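Local coordinates for protein condensin complex subunit 3 (Schizosaccharomyces pombe, PDB 5OQR) that serves as a regulatory subunit of the condensin complex, which is required to convert interphase chromatin into condensed, mitotic-like chromosomes, at residues M713-L718 with Q749-K754; R644-F649 with H704-H709; T757-G762 with S771-F776. All coordinates share one frame; numbering follows the deposited sequence.

In the fold
The three contacts form a connected series in the C-terminal part of an all-helical HEAT-repeat chain, and all lie on one side of its centre. Contacts 1 and 2 share helix 706-717, with centres about 12 Å apart; they touch where Met713 CG comes 3.7 Å from Ala646 O. Contacts 1 and 3 share helix 745-759, with centres about 9 Å apart, and Phe715 CZ meets Phe776 CE2 at 4.0 Å. Contacts 2 and 3 do not touch: their centres are about 19 Å apart and their nearest atoms about 5 Å. Contact 1 therefore bridges the other two, so that packing runs from helix 639-661 to helix 767-785.

Contact 1: M713-L718 with Q749-K754; sequences MIFESL and QRTKRK
Phe715 and Glu716 face Lys754 and Thr751 between helix 706-717, in HEAT repeat 9 of the alpha-solenoid, and helix 745-759, which follows that repeat. The short axes of 713-717 and 749-754 approach to 9.8 Å and run nearly parallel, at 15°. Phe715 points toward helix 745-759. The rim of its ring meets the Thr751 methyl close to the ring plane, with CE2 3.8 Å from CG2, and the two side chains stand roughly perpendicular. Lys754 comes at the same ring obliquely, its CB 3.7 Å from Phe715 CD2, so the lysine's first side-chain carbon serves as apolar packing. Thr751 divides its branches: CG2 lies anti to the backbone N (OG1 chi1 -65°) and turns to the ring, while OG1 is hydrogen-bonded to Asn712 OD1. Leu734 and Phe776 also pack on Phe715. Cutting Phe715 back to an alanine would probably strip Lys754 CB and Thr751 CG2 of this ring and open a gap between the two helices. On the more exposed side the extended Glu716 chain meets a lysine bent at chi2 (80°), in a long salt bridge of 3.7 Å from Glu716 OE2 to Lys754 NZ.

Contact 2: R644-F649 with H704-H709; sequences RIATIF and HNVHLH
Ala646 and Val706 mark the nearest backbone approach, their CA atoms 6.7 Å apart where helix 639-661 passes the first turn of helix 706-717. The small side chain of Ala646 points at the other helix, and its CB lies 3.5 Å from Val706 CG1. That methyl is the valine branch set anti to the backbone N (chi1 179°), which carries it across to the alanine. Val706 also packs on His639, Gln642 and Trp643, so residues from two turns of helix 639-661 lie against it. The same alanine methyl sits 4.0 Å from His709 ND1, obliquely to the imidazole. Thr647 OG1 comes to the edge of the His709 ring, near its plane, 3.5 Å from CE1. The nearest ring atom is a carbon, so this is an edge contact and not a hydrogen bond; the threonine hydroxyl is hydrogen-bonded to Trp643 O, one turn back in its own helix. The contact lies in the HEAT-repeat alpha-solenoid, at the opening of repeat 9, and the start of that repeat's first helix is capped. Asn705 is the N-cap residue: its OD1 accepts from Leu708 N at 3.0 Å, with an N-H...O angle of 153°, the donor lying in the carbonyl plane on a lone pair. His707 N makes a second, weak bond to the same oxygen. One turn further, His709 N bonds to Asn705 O at 2.8 Å, holding the backbone of the residue whose ring meets helix 639-661. The His709 ring is also stacked with Trp643.

Contact 3: T757-G762 with S771-F776; sequences TYESHG and SILAKF
This is a small, largely apolar contact within the hairpin of helices 745-759 and 767-785, which run roughly antiparallel at the C-terminal end of the alpha-helical solenoid; Tyr758 and Glu759, near the end of helix 745-759, meet Leu773 of helix 767-785. The backbones stay well apart, the nearest CA atoms, of Glu759 and Leu773, being 9.5 Å from each other, and only 99 Å² is buried in all; side chains must therefore bridge the gap. A single methyl, Leu773 CD1, does the touching on its side. It meets the Tyr758 ring at the edge, near the ring plane, 4.0 Å from CE1, and the two side chains cross at about a right angle. The tyrosine's trans first torsion (chi1 163°) extends its ring from the helix to this methyl. Glu759 comes alongside Leu773 in the opposite direction; its chain folds at chi2 (-78°), placing OE1 3.9 Å from the same CD1 in a plain van der Waals approach. A type I beta turn runs from Glu759 to Gly762, with Gly762 N bonded to Glu759 O at 2.9 Å. Met765, in the loop joining the helices, touches all three contacting side chains. Tyr758 also packs on Arg727 and Ile731 of helix 725-736, while Leu773 rests on Leu734 of that helix, Phe715 of helix 706-717 and Leu755 of helix 745-759.

Contact 1: M713-L718 with Q749-K754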
loop_
_atom_site.group_PDB
_atom_site.type_symbol
_atom_site.label_atom_id
_atom_site.label_comp_id
_atom_site.label_asym_id
_atom_site.label_seq_id
_atom_site.Cartn_x
_atom_site.Cartn_y
_atom_site.Cartn_z
ATOM N N MET A 713 14.884 -30.166 -9.689
ATOM C CA MET A 713 14.505 -29.472 -10.916
ATOM C C MET A 713 15.700 -28.744 -11.517
ATOM O O MET A 713 15.944 -28.814 -12.726
ATOM C CB MET A 713 13.371 -28.482 -10.636
ATOM C CG MET A 713 12.093 -29.105 -10.101
ATOM S SD MET A 713 11.409 -30.370 -11.180
ATOM C CE MET A 713 11.060 -29.413 -12.649
ATOM N N ILE A 714 16.450 -28.028 -10.681
ATOM C CA ILE A 714 17.605 -27.279 -11.166
ATOM C C ILE A 714 18.615 -28.218 -11.816
ATOM O O ILE A 714 19.085 -27.974 -12.932
ATOM C CB ILE A 714 18.232 -26.471 -10.015
ATOM C CG1 ILE A 714 17.241 -25.407 -9.533
ATOM C CG2 ILE A 714 19.541 -25.823 -10.454
ATOM C CD1 ILE A 714 17.648 -24.695 -8.265
ATOM N N PHE A 715 18.958 -29.314 -11.134
ATOM C CA PHE A 715 19.932 -30.249 -11.691
ATOM C C PHE A 715 19.509 -30.734 -13.069
ATOM O O PHE A 715 20.346 -30.891 -13.965
ATOM C CB PHE A 715 20.126 -31.437 -10.746
ATOM C CG PHE A 715 20.849 -31.093 -9.479
ATOM C CD1 PHE A 715 22.041 -30.394 -9.513
ATOM C CD2 PHE A 715 20.332 -31.460 -8.251
ATOM C CE1 PHE A 715 22.703 -30.072 -8.354
ATOM C CE2 PHE A 715 20.990 -31.140 -7.087
ATOM C CZ PHE A 715 22.177 -30.445 -7.138
ATOM N N GLU A 716 18.213 -30.974 -13.262
ATOM C CA GLU A 716 17.722 -31.478 -14.536
ATOM C C GLU A 716 17.640 -30.404 -15.613
ATOM O O GLU A 716 17.536 -30.745 -16.795
ATOM C CB GLU A 716 16.347 -32.115 -14.344
ATOM C CG GLU A 716 16.389 -33.469 -13.662
ATOM C CD GLU A 716 15.021 -33.946 -13.224
ATOM O OE1 GLU A 716 14.056 -33.163 -13.326
ATOM O OE2 GLU A 716 14.911 -35.107 -12.781
ATOM N N SER A 717 17.689 -29.125 -15.240
ATOM C CA SER A 717 17.582 -28.036 -16.200
ATOM C C SER A 717 18.918 -27.379 -16.517
ATOM O O SER A 717 19.007 -26.649 -17.509
ATOM C CB SER A 717 16.612 -26.969 -15.680
ATOM O OG SER A 717 17.255 -26.105 -14.763
ATOM N N LEU A 718 19.950 -27.612 -15.707
ATOM C CA LEU A 718 21.251 -27.012 -15.985
ATOM C C LEU A 718 21.775 -27.354 -17.373
ATOM O O LEU A 718 22.374 -26.470 -18.010
ATOM C CB LEU A 718 22.259 -27.440 -14.912
ATOM C CG LEU A 718 22.039 -26.882 -13.506
ATOM C CD1 LEU A 718 22.948 -27.589 -12.516
ATOM C CD2 LEU A 718 22.269 -25.384 -13.468
ATOM N N GLN A 749 19.250 -38.836 -0.491
ATOM C CA GLN A 749 19.865 -39.761 -1.436
ATOM C C GLN A 749 19.376 -39.500 -2.853
ATOM O O GLN A 749 20.156 -39.567 -3.809
ATOM C CB GLN A 749 19.570 -41.203 -1.026
ATOM C CG GLN A 749 20.256 -41.639 0.256
ATOM C CD GLN A 749 19.777 -42.994 0.740
ATOM O OE1 GLN A 749 19.026 -43.683 0.050
ATOM N NE2 GLN A 749 20.209 -43.381 1.933
ATOM N N ARG A 750 18.086 -39.196 -3.010
ATOM C CA ARG A 750 17.536 -38.987 -4.342
ATOM C C ARG A 750 18.103 -37.727 -4.982
ATOM O O ARG A 750 18.386 -37.709 -6.184
ATOM C CB ARG A 750 16.011 -38.910 -4.278
ATOM C CG ARG A 750 15.326 -39.453 -5.518
ATOM C CD ARG A 750 14.140 -38.607 -5.942
ATOM N NE ARG A 750 13.657 -38.997 -7.265
ATOM C CZ ARG A 750 12.844 -38.263 -8.019
ATOM N NH1 ARG A 750 12.413 -37.084 -7.590
ATOM N NH2 ARG A 750 12.466 -38.706 -9.209
ATOM N N THR A 751 18.278 -36.663 -4.196
ATOM C CA THR A 751 18.814 -35.424 -4.749
ATOM C C THR A 751 20.287 -35.575 -5.102
ATOM O O THR A 751 20.753 -35.004 -6.093
ATOM C CB THR A 751 18.605 -34.269 -3.766
ATOM O OG1 THR A 751 17.204 -34.030 -3.608
ATOM C CG2 THR A 751 19.264 -32.990 -4.267
ATOM N N LYS A 752 21.039 -36.333 -4.301
ATOM C CA LYS A 752 22.436 -36.580 -4.633
ATOM C C LYS A 752 22.557 -37.336 -5.950
ATOM O O LYS A 752 23.449 -37.054 -6.757
ATOM C CB LYS A 752 23.122 -37.345 -3.503
ATOM C CG LYS A 752 24.608 -37.558 -3.730
ATOM C CD LYS A 752 25.337 -37.872 -2.435
ATOM C CE LYS A 752 26.824 -38.077 -2.675
ATOM N NZ LYS A 752 27.090 -39.227 -3.585
ATOM N N ARG A 753 21.665 -38.300 -6.188
ATOM C CA ARG A 753 21.613 -38.951 -7.492
ATOM C C ARG A 753 21.418 -37.930 -8.602
ATOM O O ARG A 753 22.049 -38.023 -9.661
ATOM C CB ARG A 753 20.489 -39.987 -7.514
ATOM C CG ARG A 753 20.955 -41.419 -7.334
ATOM C CD ARG A 753 19.998 -42.201 -6.452
ATOM N NE ARG A 753 18.612 -42.076 -6.896
ATOM C CZ ARG A 753 17.554 -42.338 -6.136
ATOM N NH1 ARG A 753 17.713 -42.737 -4.881
ATOM N NH2 ARG A 753 16.332 -42.193 -6.630
ATOM N N LYS A 754 20.545 -36.946 -8.379
ATOM C CA LYS A 754 20.371 -35.871 -9.350
ATOM C C LYS A 754 21.657 -35.070 -9.505
ATOM O O LYS A 754 22.077 -34.757 -10.623
ATOM C CB LYS A 754 19.220 -34.959 -8.920
ATOM C CG LYS A 754 17.979 -35.069 -9.777
ATOM C CD LYS A 754 17.140 -36.272 -9.407
ATOM C CE LYS A 754 15.952 -36.407 -10.339
ATOM N NZ LYS A 754 15.261 -37.714 -10.188
#

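Contact 2: R644-F649 with H704-H709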
loop_
_atom_site.group_PDB
_atom_site.type_symbol
_atom_site.label_atom_id
_atom_site.label_comp_id
_atom_site.label_asym_id
_atom_site.label_seq_id
_atom_site.Cartn_x
_atom_site.Cartn_y
_atom_site.Cartn_z
ATOM N N ARG A 644 3.595 -26.664 -7.112
ATOM C CA ARG A 644 3.341 -26.300 -8.502
ATOM C C ARG A 644 4.266 -25.186 -8.970
ATOM O O ARG A 644 4.628 -25.137 -10.151
ATOM C CB ARG A 644 1.884 -25.870 -8.674
ATOM C CG ARG A 644 0.866 -26.948 -8.364
ATOM C CD ARG A 644 -0.543 -26.447 -8.611
ATOM N NE ARG A 644 -1.560 -27.430 -8.241
ATOM C CZ ARG A 644 -2.246 -27.425 -7.103
ATOM N NH1 ARG A 644 -2.047 -26.482 -6.191
ATOM N NH2 ARG A 644 -3.147 -28.369 -6.872
ATOM N N ILE A 645 4.652 -24.282 -8.071
ATOM C CA ILE A 645 5.515 -23.172 -8.459
ATOM C C ILE A 645 6.941 -23.660 -8.671
ATOM O O ILE A 645 7.628 -23.226 -9.603
ATOM C CB ILE A 645 5.442 -22.051 -7.406
ATOM C CG1 ILE A 645 4.007 -21.525 -7.299
ATOM C CG2 ILE A 645 6.396 -20.909 -7.761
ATOM C CD1 ILE A 645 3.768 -20.601 -6.129
ATOM N N ALA A 646 7.411 -24.573 -7.820
ATOM C CA ALA A 646 8.735 -25.151 -8.011
ATOM C C ALA A 646 8.799 -25.989 -9.281
ATOM O O ALA A 646 9.874 -26.142 -9.868
ATOM C CB ALA A 646 9.118 -25.994 -6.796
ATOM N N THR A 647 7.662 -26.526 -9.726
ATOM C CA THR A 647 7.649 -27.384 -10.906
ATOM C C THR A 647 7.871 -26.594 -12.191
ATOM O O THR A 647 8.357 -27.152 -13.180
ATOM C CB THR A 647 6.327 -28.146 -10.967
ATOM O OG1 THR A 647 6.232 -29.014 -9.833
ATOM C CG2 THR A 647 6.220 -28.974 -12.244
ATOM N N ILE A 648 7.514 -25.313 -12.206
ATOM C CA ILE A 648 7.735 -24.446 -13.359
ATOM C C ILE A 648 8.726 -23.342 -13.056
ATOM O O ILE A 648 9.078 -22.569 -13.958
ATOM C CB ILE A 648 6.409 -23.857 -13.886
ATOM C CG1 ILE A 648 5.646 -23.105 -12.789
ATOM C CG2 ILE A 648 5.535 -24.954 -14.464
ATOM C CD1 ILE A 648 5.993 -21.641 -12.685
ATOM N N PHE A 649 9.185 -23.244 -11.809
ATOM C CA PHE A 649 10.210 -22.294 -11.398
ATOM C C PHE A 649 11.297 -22.102 -12.452
ATOM O O PHE A 649 11.491 -20.997 -12.972
ATOM C CB PHE A 649 10.816 -22.793 -10.082
ATOM C CG PHE A 649 11.794 -21.847 -9.451
ATOM C CD1 PHE A 649 13.076 -21.710 -9.952
ATOM C CD2 PHE A 649 11.438 -21.117 -8.334
ATOM C CE1 PHE A 649 13.972 -20.847 -9.364
ATOM C CE2 PHE A 649 12.330 -20.258 -7.742
ATOM C CZ PHE A 649 13.598 -20.120 -8.255
ATOM N N HIS A 704 7.139 -34.328 0.464
ATOM C CA HIS A 704 8.472 -33.989 -0.001
ATOM C C HIS A 704 8.684 -32.485 0.085
ATOM O O HIS A 704 7.780 -31.696 -0.201
ATOM C CB HIS A 704 8.685 -34.483 -1.428
ATOM C CG HIS A 704 8.554 -35.966 -1.569
ATOM N ND1 HIS A 704 9.507 -36.844 -1.102
ATOM C CD2 HIS A 704 7.573 -36.726 -2.108
ATOM C CE1 HIS A 704 9.122 -38.082 -1.355
ATOM N NE2 HIS A 704 7.952 -38.038 -1.965
ATOM N N ASN A 705 9.881 -32.096 0.509
ATOM C CA ASN A 705 10.214 -30.687 0.642
ATOM C C ASN A 705 10.258 -30.034 -0.734
ATOM O O ASN A 705 10.891 -30.551 -1.658
ATOM C CB ASN A 705 11.555 -30.535 1.352
ATOM C CG ASN A 705 11.871 -29.102 1.697
ATOM O OD1 ASN A 705 12.580 -28.419 0.962
ATOM N ND2 ASN A 705 11.349 -28.637 2.826
ATOM N N VAL A 706 9.576 -28.894 -0.865
ATOM C CA VAL A 706 9.504 -28.216 -2.156
ATOM C C VAL A 706 10.884 -27.738 -2.585
ATOM O O VAL A 706 11.232 -27.780 -3.770
ATOM C CB VAL A 706 8.497 -27.051 -2.093
ATOM C CG1 VAL A 706 8.420 -26.324 -3.432
ATOM C CG2 VAL A 706 7.123 -27.555 -1.693
ATOM N N HIS A 707 11.688 -27.265 -1.632
ATOM C CA HIS A 707 13.001 -26.736 -1.980
ATOM C C HIS A 707 13.959 -27.849 -2.383
ATOM O O HIS A 707 14.760 -27.679 -3.308
ATOM C CB HIS A 707 13.564 -25.928 -0.813
ATOM C CG HIS A 707 13.185 -24.479 -0.842
ATOM N ND1 HIS A 707 13.589 -23.588 0.127
ATOM C CD2 HIS A 707 12.444 -23.766 -1.722
ATOM C CE1 HIS A 707 13.117 -22.388 -0.155
ATOM N NE2 HIS A 707 12.418 -22.469 -1.272
ATOM N N LEU A 708 13.898 -28.994 -1.707
ATOM C CA LEU A 708 14.693 -30.127 -2.157
ATOM C C LEU A 708 14.176 -30.660 -3.486
ATOM O O LEU A 708 14.961 -31.145 -4.307
ATOM C CB LEU A 708 14.696 -31.230 -1.100
ATOM C CG LEU A 708 15.816 -32.262 -1.238
ATOM C CD1 LEU A 708 17.184 -31.621 -1.041
ATOM C CD2 LEU A 708 15.618 -33.392 -0.247
ATOM N N HIS A 709 12.865 -30.576 -3.713
ATOM C CA HIS A 709 12.323 -30.884 -5.030
ATOM C C HIS A 709 12.806 -29.877 -6.063
ATOM O O HIS A 709 13.071 -30.237 -7.214
ATOM C CB HIS A 709 10.795 -30.906 -4.974
ATOM C CG HIS A 709 10.143 -30.958 -6.319
ATOM N ND1 HIS A 709 9.336 -29.947 -6.795
ATOM C CD2 HIS A 709 10.190 -31.892 -7.297
ATOM C CE1 HIS A 709 8.909 -30.259 -8.005
ATOM N NE2 HIS A 709 9.413 -31.434 -8.334
#

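Contact 3: T757-G762 with S771-F776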
loop_
_atom_site.group_PDB
_atom_site.type_symbol
_atom_site.label_atom_id
_atom_site.label_comp_id
_atom_site.label_asym_id
_atom_site.label_seq_id
_atom_site.Cartn_x
_atom_site.Cartn_y
_atom_site.Cartn_z
ATOM N N THR A 757 24.057 -37.177 -11.623
ATOM C CA THR A 757 23.674 -37.210 -13.031
ATOM C C THR A 757 24.123 -35.945 -13.750
ATOM O O THR A 757 24.585 -36.004 -14.895
ATOM C CB THR A 757 22.164 -37.392 -13.160
ATOM O OG1 THR A 757 21.781 -38.646 -12.587
ATOM C CG2 THR A 757 21.730 -37.355 -14.628
ATOM N N TYR A 758 23.988 -34.789 -13.099
ATOM C CA TYR A 758 24.435 -33.549 -13.721
ATOM C C TYR A 758 25.954 -33.499 -13.812
ATOM O O TYR A 758 26.507 -33.048 -14.821
ATOM C CB TYR A 758 23.911 -32.343 -12.944
ATOM C CG TYR A 758 24.660 -31.077 -13.276
ATOM C CD1 TYR A 758 25.602 -30.559 -12.402
ATOM C CD2 TYR A 758 24.448 -30.418 -14.476
ATOM C CE1 TYR A 758 26.300 -29.411 -12.707
ATOM C CE2 TYR A 758 25.141 -29.269 -14.791
ATOM C CZ TYR A 758 26.068 -28.771 -13.903
ATOM O OH TYR A 758 26.763 -27.627 -14.210
ATOM N N GLU A 759 26.646 -33.947 -12.763
ATOM C CA GLU A 759 28.103 -33.955 -12.788
ATOM C C GLU A 759 28.640 -34.833 -13.910
ATOM O O GLU A 759 29.687 -34.529 -14.489
ATOM C CB GLU A 759 28.645 -34.429 -11.440
ATOM C CG GLU A 759 28.314 -33.509 -10.278
ATOM C CD GLU A 759 29.203 -32.282 -10.232
ATOM O OE1 GLU A 759 29.366 -31.702 -9.138
ATOM O OE2 GLU A 759 29.744 -31.900 -11.291
ATOM N N SER A 760 27.935 -35.918 -14.239
ATOM C CA SER A 760 28.398 -36.815 -15.290
ATOM C C SER A 760 28.433 -36.140 -16.654
ATOM O O SER A 760 29.068 -36.664 -17.574
ATOM C CB SER A 760 27.508 -38.059 -15.351
ATOM O OG SER A 760 26.230 -37.752 -15.881
ATOM N N HIS A 761 27.763 -34.996 -16.811
ATOM C CA HIS A 761 27.857 -34.259 -18.067
ATOM C C HIS A 761 29.266 -33.733 -18.298
ATOM O O HIS A 761 29.674 -33.546 -19.450
ATOM C CB HIS A 761 26.859 -33.100 -18.081
ATOM C CG HIS A 761 25.515 -33.466 -18.626
ATOM N ND1 HIS A 761 24.569 -34.145 -17.889
ATOM C CD2 HIS A 761 24.958 -33.246 -19.841
ATOM C CE1 HIS A 761 23.488 -34.327 -18.626
ATOM N NE2 HIS A 761 23.698 -33.792 -19.814
ATOM N N GLY A 762 30.018 -33.490 -17.230
ATOM C CA GLY A 762 31.371 -32.982 -17.362
ATOM C C GLY A 762 31.443 -31.556 -17.860
ATOM O O GLY A 762 32.348 -31.219 -18.636
ATOM N N SER A 771 32.390 -24.593 -5.831
ATOM C CA SER A 771 32.326 -24.479 -4.378
ATOM C C SER A 771 30.892 -24.610 -3.878
ATOM O O SER A 771 30.648 -25.226 -2.835
ATOM C CB SER A 771 32.931 -23.149 -3.934
ATOM O OG SER A 771 33.035 -23.081 -2.522
ATOM N N ILE A 772 29.931 -24.039 -4.605
ATOM C CA ILE A 772 28.530 -24.176 -4.220
ATOM C C ILE A 772 28.088 -25.627 -4.342
ATOM O O ILE A 772 27.416 -26.161 -3.452
ATOM C CB ILE A 772 27.649 -23.245 -5.073
ATOM C CG1 ILE A 772 28.037 -21.783 -4.845
ATOM C CG2 ILE A 772 26.171 -23.442 -4.741
ATOM C CD1 ILE A 772 27.482 -20.840 -5.888
ATOM N N LEU A 773 28.455 -26.287 -5.440
ATOM C CA LEU A 773 28.073 -27.682 -5.622
ATOM C C LEU A 773 28.706 -28.573 -4.563
ATOM O O LEU A 773 28.059 -29.488 -4.045
ATOM C CB LEU A 773 28.463 -28.151 -7.022
ATOM C CG LEU A 773 27.664 -27.545 -8.177
ATOM C CD1 LEU A 773 28.248 -27.977 -9.506
ATOM C CD2 LEU A 773 26.196 -27.938 -8.091
ATOM N N ALA A 774 29.970 -28.317 -4.223
ATOM C CA ALA A 774 30.637 -29.125 -3.208
ATOM C C ALA A 774 30.005 -28.917 -1.838
ATOM O O ALA A 774 29.780 -29.880 -1.098
ATOM C CB ALA A 774 32.125 -28.788 -3.165
ATOM N N LYS A 775 29.714 -27.668 -1.483
ATOM C CA LYS A 775 29.076 -27.399 -0.201
ATOM C C LYS A 775 27.677 -27.995 -0.141
ATOM O O LYS A 775 27.239 -28.444 0.924
ATOM C CB LYS A 775 29.030 -25.895 0.043
ATOM C CG LYS A 775 28.940 -25.502 1.506
ATOM C CD LYS A 775 29.040 -23.994 1.682
ATOM C CE LYS A 775 30.432 -23.474 1.340
ATOM N NZ LYS A 775 30.382 -22.366 0.347
ATOM N N PHE A 776 26.964 -28.009 -1.268
ATOM C CA PHE A 776 25.644 -28.625 -1.310
ATOM C C PHE A 776 25.746 -30.141 -1.212
ATOM O O PHE A 776 24.974 -30.776 -0.485
ATOM C CB PHE A 776 24.927 -28.214 -2.597
ATOM C CG PHE A 776 23.464 -28.533 -2.604
ATOM C CD1 PHE A 776 22.547 -27.641 -2.081
ATOM C CD2 PHE A 776 23.004 -29.721 -3.140
ATOM C CE1 PHE A 776 21.200 -27.929 -2.086
ATOM C CE2 PHE A 776 21.657 -30.015 -3.149
ATOM C CZ PHE A 776 20.753 -29.117 -2.623
#